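Local coordinates for phytase (Debaryomyces castellii, PDB 2GFI), which catalyses the hydrolysis of phytate (inositol hexakisphosphate), releasing phosphate as a 3-phytase of the histidine acid phosphatase family, at residues A[9-14]-A[31-36]; A[232-237]-A[273-278]; A[57-62]-A[380-385]; A[39-44]-A[262-267]. All coordinates share one frame; numbering follows the deposited sequence.

Interaction 1: residues A[9-14]-A[31-36]; sequences LLLVGQ and YNIIRF
Leu9 O is gripped by two groups of the 31-36 segment. Ile33 N donates to it at 2.7 Å, with a nearly straight N-H...O angle of 177° and the donor almost on the extended C=O line, while Asn32 CA adds a C-H...O contact at 3.4 Å. The second backbone bond, Leu11 N to Tyr31 O at 2.8 Å, comes from above the carbonyl plane. Together these bonds bridge Leu10 with Asn32, a single beta bridge between two segments that form no regular strand. Asn32 then turns its own chain: OD1 accepts from Ile34 N at 3.0 Å, an Asx turn, and its amide lies alongside Leu9, the two side chains pointing the same way.

Apolar side chains pack around the bridge. Val12 CB sits above one face of the Tyr31 ring, offset toward the rim and 3.7 Å from the centroid in a CH-pi contact; CG2, anti to the backbone N, is thereby brought near CE2, while CG1 lies by CD2. Leu11 CD2 reaches Ile33 CD1 at 3.6 Å and meets the Phe36 ring at its edge, and Phe280 of helix 277-295 packs against all three residues. Leu9 CD1 meets Ile34 CD1 at 3.7 Å. Two other subunits border the contact: Gln24 of the second bonds to Leu9 N, and Asn7 of the third to Val12 O. With few polar side chains involved, the two loops are held by paired main-chain amides and carbonyls flanked by apolar side chains, and so form a compact buried piece at the subunit interface.

Interaction 2: residues A[232-237]-A[273-278]; sequences TKALNR and DIFTNE
Arg237 presents the edge of its guanidinium to the 273-278 chain and one face to Thr276. Arg237 NH2 donates to Ile274 O at 2.9 Å, the oxygen lying in the guanidinium plane and the donor in the plane of the carbonyl, although the N-H...O angle of 141° is bent. Thr276 CG2 rests over a face of the same group, 4.0 Å above its plane and toward the rim. Arg237 CG stands anti to the backbone N (chi1 -171°), and the chain stays extended until chi3, where it bends. The other nitrogens serve acids: NE makes a salt bridge with Glu100 and NH1 one with Glu279. A leucine in its place would probably leave both carboxylates without their cationic mate and Ile274 O without this donor.

The Phe275 ring meets the helix differently, with its rim: Ala234 CB approaches CE1 at 4.0 Å, near the ring plane. Over the centre of one ring face lies CG1 of the preceding Ile274, 3.6 Å above it, and the ring also stacks with Phe256.

Thr276 is the N-cap of helix 277-295: its side chain caps a first-turn backbone N and its own N bonds to Glu279 OE1, a capping box. The contact joins the side of helix 229-241 to the start of helix 277-295, while helix 249-266, between them in the chain, packs on Phe275 through Val252 and on Ile274 through Leu255.

Interaction 3: residues A[57-62]-A[380-385]; sequences DQCTLE and YACGNE
Cys59 and Tyr380 meet on one side of the sheet. Tyr380 CG lies between the backbone N and the carbonyl carbon (chi1 47°), and CD1 of its ring then lies 3.7 Å from Cys59 CB. Cys59 SG, anti to its own carbonyl carbon, stands obliquely to that ring at 4.6 Å from the centroid, a sulfur-aromatic contact. Cys382 SG is instead anti to its backbone N, and it reaches no closer than 3.8 Å to Cys59 SG. That is too long for a covalent bond, so the disulfide known for these two cysteines in this protein is not formed in the present model.

The backbones run antiparallel, strand 59-62 against 380-382 at 151°, with Thr60 and Ala381 as the hydrogen-bonded pair: Thr60 N gives to Ala381 O at 2.8 Å and Ala381 N to Thr60 O at 2.6 Å. Leu61 and Tyr380 form the next, non-hydrogen-bonded pair. These are the first residues of strand 59-69, whose far end leads to the predicted nucleophile His70, in the central mixed sheet of the histidine phosphatase fold. Just beyond the pairing, a type II' turn from Cys382 to Glu385, with Gly383 at positive phi, is the tight connection of the hairpin between strands 374-382 and 385-392.

Beside Ala381, Glu62 is stretched out beyond CG (chi2 177°), carrying CD to 3.6 Å from Ala381 CB. Its OE1 bonds to Ser386 OG. Tyr380 OH, at the far end of its ring, bonds to Pro406 O, while Tyr387 and Arg389 of strand 385-392 pack on the tyrosine.

Interaction 4: residues A[39-44]-A[262-267]; sequences GAAPYI and ELNVKG
The amide of Asn264 stands almost upright on the peptide joining Ala41 to Pro42. Its OD1 hangs over one face of that peptide, nearly above Pro42 N at 3.1 Å, with Pro42 CD equally near. A proline nitrogen has no hydrogen to share, so this is no bond. The other corner of the amide does the bonding: Asn264 ND2 donates to Ala40 O at 2.7 Å with an N-H...O angle of 145°, and the oxygen is tilted 22° out of the amide plane. Asn264 CG lies anti to the carbonyl carbon (chi1 -72°), which swings the group from the helix toward the loop.

ND2 also gives to Arg73 O, and Ala40 O also accepts from Gln371 NE2, so this carbonyl is held by two side-chain amides. An alanine in place of Asn264 would probably leave Arg73 O without this donor and Ala40 O with one grip fewer, and would open a gap over the Pro42 peptide.

Leu263 supplies the apolar half, crossing Pro42 at about a right angle: its CD2 lies 3.6 Å from Pro42 CD and 4.2 Å from Ala41 CB.

Arg73 belongs to the RHGxRxP signature that begins at the last residue of strand 59-69, and the Asn264 side chain is about 8 Å from that of His70, the predicted nucleophile. Gly39 O takes a bond from Arg69 of the same signature. The 39-44 loop thus runs between the last turns of helix 249-266 and the end of that strand leading to His70, with Ala260 of the helix also packing on Ala40 and Ala41.

Overall arrangement
Interactions 1, 2 and 4 are buried and lie on the same side of the chain's centre, whereas interaction 3 is partly exposed, at a sheet end on the opposite side from 2 and 4. Interaction 1 touches two others: Leu11 O probably accepts from Asn277 ND2 of interaction 2, and Ile34 and Asn32 pack on Ile44 of interaction 4. Segment 262-267, on helix 249-266, comes between the two segments of interaction 2 in the chain. Chemistry follows place. Regular strand pairing occurs in 3, irregular loops share a lone bridge in 1, and in 2 and 4 a single polar side chain reaches a carbonyl. Interaction 4 is nearest the predicted catalytic residues.

Interaction 1: residues A[9-14]-A[31-36]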
# COMPACT_ATOMS: atom_id res chain seq x y z
N LEU A 9 8.42 -8.47 -0.13
CA LEU A 9 8.17 -9.85 0.29
C LEU A 9 7.20 -10.54 -0.65
O LEU A 9 6.92 -11.72 -0.48
CB LEU A 9 7.62 -9.87 1.72
CG LEU A 9 8.53 -9.23 2.75
CD1 LEU A 9 7.85 -9.06 4.10
CD2 LEU A 9 9.80 -10.11 2.88
N LEU A 10 6.69 -9.81 -1.64
CA LEU A 10 5.59 -10.32 -2.46
C LEU A 10 6.11 -10.94 -3.76
O LEU A 10 6.88 -10.34 -4.49
CB LEU A 10 4.55 -9.24 -2.77
CG LEU A 10 3.93 -8.57 -1.54
CD1 LEU A 10 3.06 -7.41 -1.97
CD2 LEU A 10 3.15 -9.57 -0.68
N LEU A 11 5.62 -12.13 -4.01
CA LEU A 11 5.91 -12.89 -5.21
C LEU A 11 4.87 -12.59 -6.29
O LEU A 11 4.27 -13.50 -6.90
CB LEU A 11 5.87 -14.37 -4.84
CG LEU A 11 7.16 -15.13 -4.47
CD1 LEU A 11 8.43 -14.35 -4.42
CD2 LEU A 11 6.97 -16.10 -3.27
N VAL A 12 4.64 -11.30 -6.51
CA VAL A 12 3.71 -10.82 -7.53
C VAL A 12 4.11 -9.38 -7.81
O VAL A 12 4.59 -8.67 -6.90
CB VAL A 12 2.25 -10.87 -7.02
CG1 VAL A 12 2.00 -9.76 -5.91
CG2 VAL A 12 1.23 -10.78 -8.20
N GLY A 13 3.92 -8.93 -9.04
CA GLY A 13 4.15 -7.52 -9.33
C GLY A 13 2.85 -6.75 -9.47
O GLY A 13 1.79 -7.15 -8.96
N GLN A 14 2.92 -5.64 -10.21
CA GLN A 14 1.85 -4.68 -10.27
C GLN A 14 0.66 -5.15 -11.10
O GLN A 14 -0.43 -4.57 -11.01
CB GLN A 14 2.38 -3.35 -10.78
CG GLN A 14 3.55 -2.83 -9.97
CD GLN A 14 3.23 -2.82 -8.50
OE1 GLN A 14 3.93 -3.48 -7.70
NE2 GLN A 14 2.19 -2.08 -8.12
N TYR A 31 0.73 -13.91 -1.79
CA TYR A 31 2.00 -14.03 -2.51
C TYR A 31 3.21 -13.74 -1.63
O TYR A 31 4.32 -13.71 -2.10
CB TYR A 31 2.02 -13.07 -3.70
CG TYR A 31 1.05 -13.40 -4.78
CD1 TYR A 31 1.18 -14.55 -5.55
CD2 TYR A 31 -0.01 -12.52 -5.08
CE1 TYR A 31 0.29 -14.83 -6.58
CE2 TYR A 31 -0.89 -12.77 -6.11
CZ TYR A 31 -0.72 -13.92 -6.85
OH TYR A 31 -1.61 -14.17 -7.85
N ASN A 32 2.98 -13.50 -0.36
CA ASN A 32 4.05 -13.19 0.52
C ASN A 32 4.97 -14.42 0.71
O ASN A 32 4.50 -15.48 1.14
CB ASN A 32 3.52 -12.64 1.85
CG ASN A 32 4.60 -11.95 2.64
OD1 ASN A 32 5.62 -12.56 2.95
ND2 ASN A 32 4.41 -10.66 2.95
N ILE A 33 6.26 -14.23 0.39
CA ILE A 33 7.33 -15.23 0.43
C ILE A 33 7.39 -15.90 1.82
O ILE A 33 7.54 -17.13 1.94
CB ILE A 33 8.69 -14.52 -0.02
CG1 ILE A 33 9.86 -15.46 -0.39
CG2 ILE A 33 9.20 -13.57 1.00
CD1 ILE A 33 9.43 -16.81 -0.72
N ILE A 34 7.24 -15.10 2.88
CA ILE A 34 7.23 -15.62 4.22
C ILE A 34 6.28 -16.81 4.39
O ILE A 34 6.62 -17.78 5.10
CB ILE A 34 6.90 -14.53 5.24
CG1 ILE A 34 7.94 -13.43 5.17
CG2 ILE A 34 6.85 -15.11 6.66
CD1 ILE A 34 7.65 -12.25 6.05
N ARG A 35 5.12 -16.76 3.74
CA ARG A 35 4.12 -17.78 3.97
C ARG A 35 4.55 -19.13 3.40
O ARG A 35 3.96 -20.14 3.73
CB ARG A 35 2.69 -17.34 3.52
CG ARG A 35 2.12 -16.23 4.43
CD ARG A 35 0.64 -16.35 4.95
NE ARG A 35 0.20 -15.09 5.61
CZ ARG A 35 0.07 -13.93 4.91
NH1 ARG A 35 0.36 -13.92 3.59
NH2 ARG A 35 -0.33 -12.79 5.50
N PHE A 36 5.61 -19.12 2.57
CA PHE A 36 6.10 -20.36 1.95
C PHE A 36 7.40 -20.85 2.53
O PHE A 36 7.93 -21.89 2.09
CB PHE A 36 6.23 -20.20 0.44
CG PHE A 36 4.99 -19.67 -0.19
CD1 PHE A 36 3.79 -20.35 -0.02
CD2 PHE A 36 5.00 -18.46 -0.86
CE1 PHE A 36 2.62 -19.84 -0.54
CE2 PHE A 36 3.82 -17.95 -1.40
CZ PHE A 36 2.63 -18.64 -1.23

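Interaction 2: residues A[232-237]-A[273-278]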
# COMPACT_ATOMS: atom_id res chain seq x y z
N THR A 232 14.03 -31.68 -8.18
CA THR A 232 14.73 -32.12 -9.36
C THR A 232 14.58 -31.13 -10.49
O THR A 232 15.56 -30.81 -11.18
CB THR A 232 14.18 -33.45 -9.77
OG1 THR A 232 14.34 -34.34 -8.66
CG2 THR A 232 15.04 -34.06 -10.89
N LYS A 233 13.37 -30.60 -10.66
CA LYS A 233 13.13 -29.65 -11.72
C LYS A 233 13.90 -28.38 -11.45
O LYS A 233 14.50 -27.82 -12.36
CB LYS A 233 11.65 -29.34 -11.90
CG LYS A 233 10.81 -30.55 -12.34
CD LYS A 233 9.32 -30.23 -12.30
CE LYS A 233 8.53 -31.12 -13.23
NZ LYS A 233 8.31 -32.45 -12.59
N ALA A 234 13.92 -27.95 -10.19
CA ALA A 234 14.62 -26.71 -9.86
C ALA A 234 16.11 -26.93 -10.17
O ALA A 234 16.69 -26.16 -10.93
CB ALA A 234 14.39 -26.33 -8.42
N LEU A 235 16.68 -28.02 -9.64
CA LEU A 235 18.05 -28.42 -9.90
C LEU A 235 18.39 -28.48 -11.38
O LEU A 235 19.38 -27.91 -11.82
CB LEU A 235 18.34 -29.77 -9.23
CG LEU A 235 19.80 -30.24 -9.23
CD1 LEU A 235 20.75 -29.19 -8.59
CD2 LEU A 235 19.90 -31.55 -8.52
N ASN A 236 17.56 -29.16 -12.16
CA ASN A 236 17.80 -29.24 -13.60
C ASN A 236 17.80 -27.89 -14.22
O ASN A 236 18.55 -27.66 -15.16
CB ASN A 236 16.78 -30.13 -14.32
CG ASN A 236 16.91 -31.56 -13.92
OD1 ASN A 236 17.95 -31.97 -13.44
ND2 ASN A 236 15.85 -32.32 -14.09
N ARG A 237 16.99 -26.97 -13.71
CA ARG A 237 17.01 -25.60 -14.23
C ARG A 237 18.35 -24.92 -13.94
O ARG A 237 18.90 -24.19 -14.77
CB ARG A 237 15.84 -24.78 -13.70
CG ARG A 237 15.67 -23.43 -14.36
CD ARG A 237 14.36 -22.71 -13.90
NE ARG A 237 14.36 -22.41 -12.47
CZ ARG A 237 13.61 -23.00 -11.53
NH1 ARG A 237 12.73 -23.97 -11.83
NH2 ARG A 237 13.75 -22.61 -10.25
N ASP A 273 15.50 -15.53 -4.88
CA ASP A 273 15.13 -15.28 -6.30
C ASP A 273 15.23 -16.45 -7.21
O ASP A 273 14.92 -16.32 -8.38
CB ASP A 273 15.97 -14.18 -6.88
CG ASP A 273 15.88 -12.96 -6.08
OD1 ASP A 273 14.82 -12.77 -5.42
OD2 ASP A 273 16.82 -12.16 -6.02
N ILE A 274 15.67 -17.58 -6.71
CA ILE A 274 15.98 -18.71 -7.61
C ILE A 274 14.81 -19.67 -7.75
O ILE A 274 14.85 -20.59 -8.56
CB ILE A 274 17.24 -19.45 -7.09
CG1 ILE A 274 16.91 -20.25 -5.83
CG2 ILE A 274 18.40 -18.45 -6.89
CD1 ILE A 274 18.06 -21.18 -5.37
N PHE A 275 13.75 -19.43 -6.98
CA PHE A 275 12.60 -20.36 -7.02
C PHE A 275 11.35 -19.72 -7.62
O PHE A 275 11.14 -18.49 -7.50
CB PHE A 275 12.30 -20.92 -5.62
CG PHE A 275 13.39 -21.81 -5.09
CD1 PHE A 275 13.75 -22.97 -5.79
CD2 PHE A 275 14.07 -21.48 -3.93
CE1 PHE A 275 14.73 -23.79 -5.33
CE2 PHE A 275 15.08 -22.31 -3.46
CZ PHE A 275 15.41 -23.47 -4.16
N THR A 276 10.53 -20.57 -8.23
CA THR A 276 9.23 -20.16 -8.70
C THR A 276 8.25 -20.27 -7.56
O THR A 276 8.50 -21.00 -6.62
CB THR A 276 8.75 -21.05 -9.86
OG1 THR A 276 8.59 -22.40 -9.40
CG2 THR A 276 9.79 -21.08 -11.02
N ASN A 277 7.12 -19.55 -7.66
CA ASN A 277 6.05 -19.66 -6.67
C ASN A 277 5.64 -21.11 -6.46
O ASN A 277 5.41 -21.57 -5.34
CB ASN A 277 4.83 -18.84 -7.11
CG ASN A 277 5.05 -17.37 -6.97
OD1 ASN A 277 6.18 -16.88 -7.16
ND2 ASN A 277 4.00 -16.63 -6.61
N GLU A 278 5.56 -21.84 -7.56
CA GLU A 278 5.13 -23.22 -7.52
C GLU A 278 6.10 -24.09 -6.69
O GLU A 278 5.68 -24.99 -6.01
CB GLU A 278 4.90 -23.69 -8.94
CG GLU A 278 4.95 -25.20 -9.13
CD GLU A 278 4.48 -25.62 -10.51
OE1 GLU A 278 4.77 -24.90 -11.51
OE2 GLU A 278 3.82 -26.68 -10.58

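Interaction 3: residues A[57-62]-A[380-385]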
# COMPACT_ATOMS: atom_id res chain seq x y z
N ASP A 57 -16.58 -3.38 22.16
CA ASP A 57 -17.35 -2.41 22.92
C ASP A 57 -18.22 -3.05 23.98
O ASP A 57 -18.86 -4.08 23.73
CB ASP A 57 -18.24 -1.59 21.97
CG ASP A 57 -17.43 -0.77 20.98
OD1 ASP A 57 -16.19 -0.64 21.17
OD2 ASP A 57 -17.96 -0.23 19.96
N GLN A 58 -18.23 -2.45 25.17
CA GLN A 58 -18.99 -2.98 26.32
C GLN A 58 -18.30 -4.21 26.91
O GLN A 58 -18.92 -4.96 27.67
CB GLN A 58 -20.46 -3.38 25.95
CG GLN A 58 -21.26 -2.36 25.07
CD GLN A 58 -21.57 -1.06 25.80
OE1 GLN A 58 -20.93 -0.02 25.53
NE2 GLN A 58 -22.54 -1.12 26.74
N CYS A 59 -17.05 -4.45 26.55
CA CYS A 59 -16.29 -5.55 27.13
C CYS A 59 -15.11 -4.98 27.84
O CYS A 59 -14.54 -3.98 27.40
CB CYS A 59 -15.84 -6.59 26.11
SG CYS A 59 -17.21 -7.53 25.45
N THR A 60 -14.78 -5.60 28.95
CA THR A 60 -13.70 -5.14 29.78
C THR A 60 -12.70 -6.25 29.91
O THR A 60 -13.06 -7.39 30.26
CB THR A 60 -14.24 -4.67 31.15
OG1 THR A 60 -15.16 -3.60 30.92
CG2 THR A 60 -13.12 -3.99 31.97
N LEU A 61 -11.46 -5.92 29.57
CA LEU A 61 -10.33 -6.82 29.71
C LEU A 61 -10.21 -7.34 31.14
O LEU A 61 -10.20 -6.56 32.09
CB LEU A 61 -9.01 -6.10 29.33
CG LEU A 61 -8.50 -6.37 27.93
CD1 LEU A 61 -7.33 -5.50 27.69
CD2 LEU A 61 -8.17 -7.85 27.73
N GLU A 62 -10.06 -8.65 31.27
CA GLU A 62 -9.83 -9.27 32.57
C GLU A 62 -8.46 -9.91 32.66
O GLU A 62 -7.83 -9.85 33.71
CB GLU A 62 -10.89 -10.31 32.87
CG GLU A 62 -12.25 -9.71 33.15
CD GLU A 62 -13.27 -10.80 33.37
OE1 GLU A 62 -13.45 -11.61 32.45
OE2 GLU A 62 -13.86 -10.87 34.46
N TYR A 380 -12.19 -11.36 28.63
CA TYR A 380 -12.85 -10.11 28.93
C TYR A 380 -14.29 -10.33 29.36
O TYR A 380 -14.93 -11.34 29.01
CB TYR A 380 -12.80 -9.13 27.73
CG TYR A 380 -13.19 -9.72 26.38
CD1 TYR A 380 -14.51 -10.06 26.08
CD2 TYR A 380 -12.21 -9.91 25.39
CE1 TYR A 380 -14.85 -10.61 24.84
CE2 TYR A 380 -12.52 -10.41 24.16
CZ TYR A 380 -13.84 -10.76 23.87
OH TYR A 380 -14.13 -11.26 22.62
N ALA A 381 -14.79 -9.36 30.10
CA ALA A 381 -16.11 -9.43 30.69
C ALA A 381 -17.06 -8.64 29.83
O ALA A 381 -16.81 -7.49 29.47
CB ALA A 381 -16.09 -8.84 32.14
N CYS A 382 -18.18 -9.25 29.52
CA CYS A 382 -19.22 -8.53 28.84
C CYS A 382 -20.46 -8.81 29.67
O CYS A 382 -20.90 -9.96 29.75
CB CYS A 382 -19.39 -9.07 27.42
SG CYS A 382 -20.80 -8.30 26.60
N GLY A 383 -20.99 -7.77 30.30
CA GLY A 383 -22.08 -7.97 31.26
C GLY A 383 -21.64 -8.83 32.45
O GLY A 383 -20.62 -8.56 33.07
N ASN A 384 -22.39 -9.87 32.76
CA ASN A 384 -22.06 -10.70 33.93
C ASN A 384 -21.38 -12.02 33.52
O ASN A 384 -21.29 -12.97 34.31
CB ASN A 384 -23.31 -10.95 34.80
CG ASN A 384 -24.30 -11.92 34.16
OD1 ASN A 384 -24.50 -11.93 32.91
ND2 ASN A 384 -24.92 -12.77 35.00
N GLU A 385 -20.91 -12.04 32.28
CA GLU A 385 -20.24 -13.21 31.72
C GLU A 385 -18.80 -12.87 31.35
O GLU A 385 -18.50 -11.74 30.97
CB GLU A 385 -20.99 -13.73 30.50
CG GLU A 385 -22.41 -14.15 30.79
CD GLU A 385 -22.50 -15.32 31.76
OE1 GLU A 385 -21.55 -16.13 31.82
OE2 GLU A 385 -23.54 -15.42 32.46

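Interaction 4: residues A[39-44]-A[262-267]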
# COMPACT_ATOMS: atom_id res chain seq x y z
N GLY A 39 7.89 -20.85 8.46
CA GLY A 39 8.15 -20.27 9.78
C GLY A 39 9.58 -19.82 9.99
O GLY A 39 9.92 -19.30 11.05
N ALA A 40 10.44 -19.98 9.00
CA ALA A 40 11.86 -19.64 9.16
C ALA A 40 12.10 -18.17 8.90
O ALA A 40 13.05 -17.58 9.43
CB ALA A 40 12.72 -20.49 8.21
N ALA A 41 11.28 -17.60 8.02
CA ALA A 41 11.47 -16.25 7.53
C ALA A 41 10.84 -15.27 8.57
O ALA A 41 10.39 -15.73 9.62
CB ALA A 41 10.85 -16.12 6.13
N PRO A 42 10.85 -13.96 8.32
CA PRO A 42 10.34 -13.02 9.31
C PRO A 42 8.87 -13.24 9.74
O PRO A 42 8.11 -13.98 9.08
CB PRO A 42 10.55 -11.64 8.65
CG PRO A 42 11.75 -11.88 7.73
CD PRO A 42 11.42 -13.25 7.16
N TYR A 43 8.51 -12.59 10.86
CA TYR A 43 7.14 -12.60 11.33
C TYR A 43 6.18 -12.21 10.22
O TYR A 43 6.47 -11.31 9.41
CB TYR A 43 6.96 -11.59 12.49
CG TYR A 43 5.56 -11.62 13.02
CD1 TYR A 43 5.05 -12.75 13.63
CD2 TYR A 43 4.73 -10.51 12.88
CE1 TYR A 43 3.75 -12.78 14.10
CE2 TYR A 43 3.44 -10.52 13.35
CZ TYR A 43 2.95 -11.65 13.95
OH TYR A 43 1.63 -11.64 14.40
N ILE A 44 5.03 -12.89 10.20
CA ILE A 44 3.91 -12.44 9.40
C ILE A 44 2.62 -12.75 10.14
O ILE A 44 2.50 -13.78 10.81
CB ILE A 44 3.95 -13.11 7.98
CG1 ILE A 44 3.06 -12.34 7.00
CG2 ILE A 44 3.62 -14.60 8.08
CD1 ILE A 44 3.25 -12.74 5.55
N GLU A 262 18.76 -15.87 5.09
CA GLU A 262 19.46 -14.70 4.58
C GLU A 262 18.55 -13.46 4.58
O GLU A 262 19.01 -12.32 4.83
CB GLU A 262 19.95 -14.96 3.15
CG GLU A 262 20.87 -13.86 2.65
CD GLU A 262 21.58 -14.26 1.38
OE1 GLU A 262 20.90 -14.74 0.44
OE2 GLU A 262 22.81 -14.10 1.32
N LEU A 263 17.27 -13.70 4.28
CA LEU A 263 16.26 -12.67 4.44
C LEU A 263 16.23 -12.14 5.90
O LEU A 263 16.37 -10.94 6.12
CB LEU A 263 14.88 -13.23 4.00
CG LEU A 263 13.65 -12.32 4.15
CD1 LEU A 263 13.77 -11.05 3.31
CD2 LEU A 263 12.44 -13.12 3.67
N ASN A 264 16.11 -13.04 6.88
CA ASN A 264 16.19 -12.65 8.29
C ASN A 264 17.46 -11.86 8.58
O ASN A 264 17.43 -10.78 9.17
CB ASN A 264 16.23 -13.88 9.20
CG ASN A 264 14.93 -14.58 9.28
OD1 ASN A 264 13.94 -14.12 8.72
ND2 ASN A 264 14.91 -15.70 9.99
N VAL A 265 18.58 -12.38 8.13
CA VAL A 265 19.86 -11.80 8.50
C VAL A 265 20.19 -10.51 7.78
O VAL A 265 20.67 -9.56 8.40
CB VAL A 265 20.99 -12.85 8.36
CG1 VAL A 265 22.37 -12.17 8.50
CG2 VAL A 265 20.79 -13.96 9.40
N LYS A 266 19.97 -10.49 6.48
CA LYS A 266 20.40 -9.40 5.60
C LYS A 266 19.26 -8.45 5.22
O LYS A 266 19.51 -7.32 4.82
CB LYS A 266 20.97 -9.98 4.30
CG LYS A 266 22.15 -10.96 4.50
CD LYS A 266 23.40 -10.29 5.08
CE LYS A 266 24.04 -9.33 4.08
NZ LYS A 266 25.39 -8.97 4.65
N GLY A 267 18.03 -8.93 5.30
CA GLY A 267 16.88 -8.10 4.95
C GLY A 267 16.47 -8.28 3.52
O GLY A 267 15.53 -7.64 3.07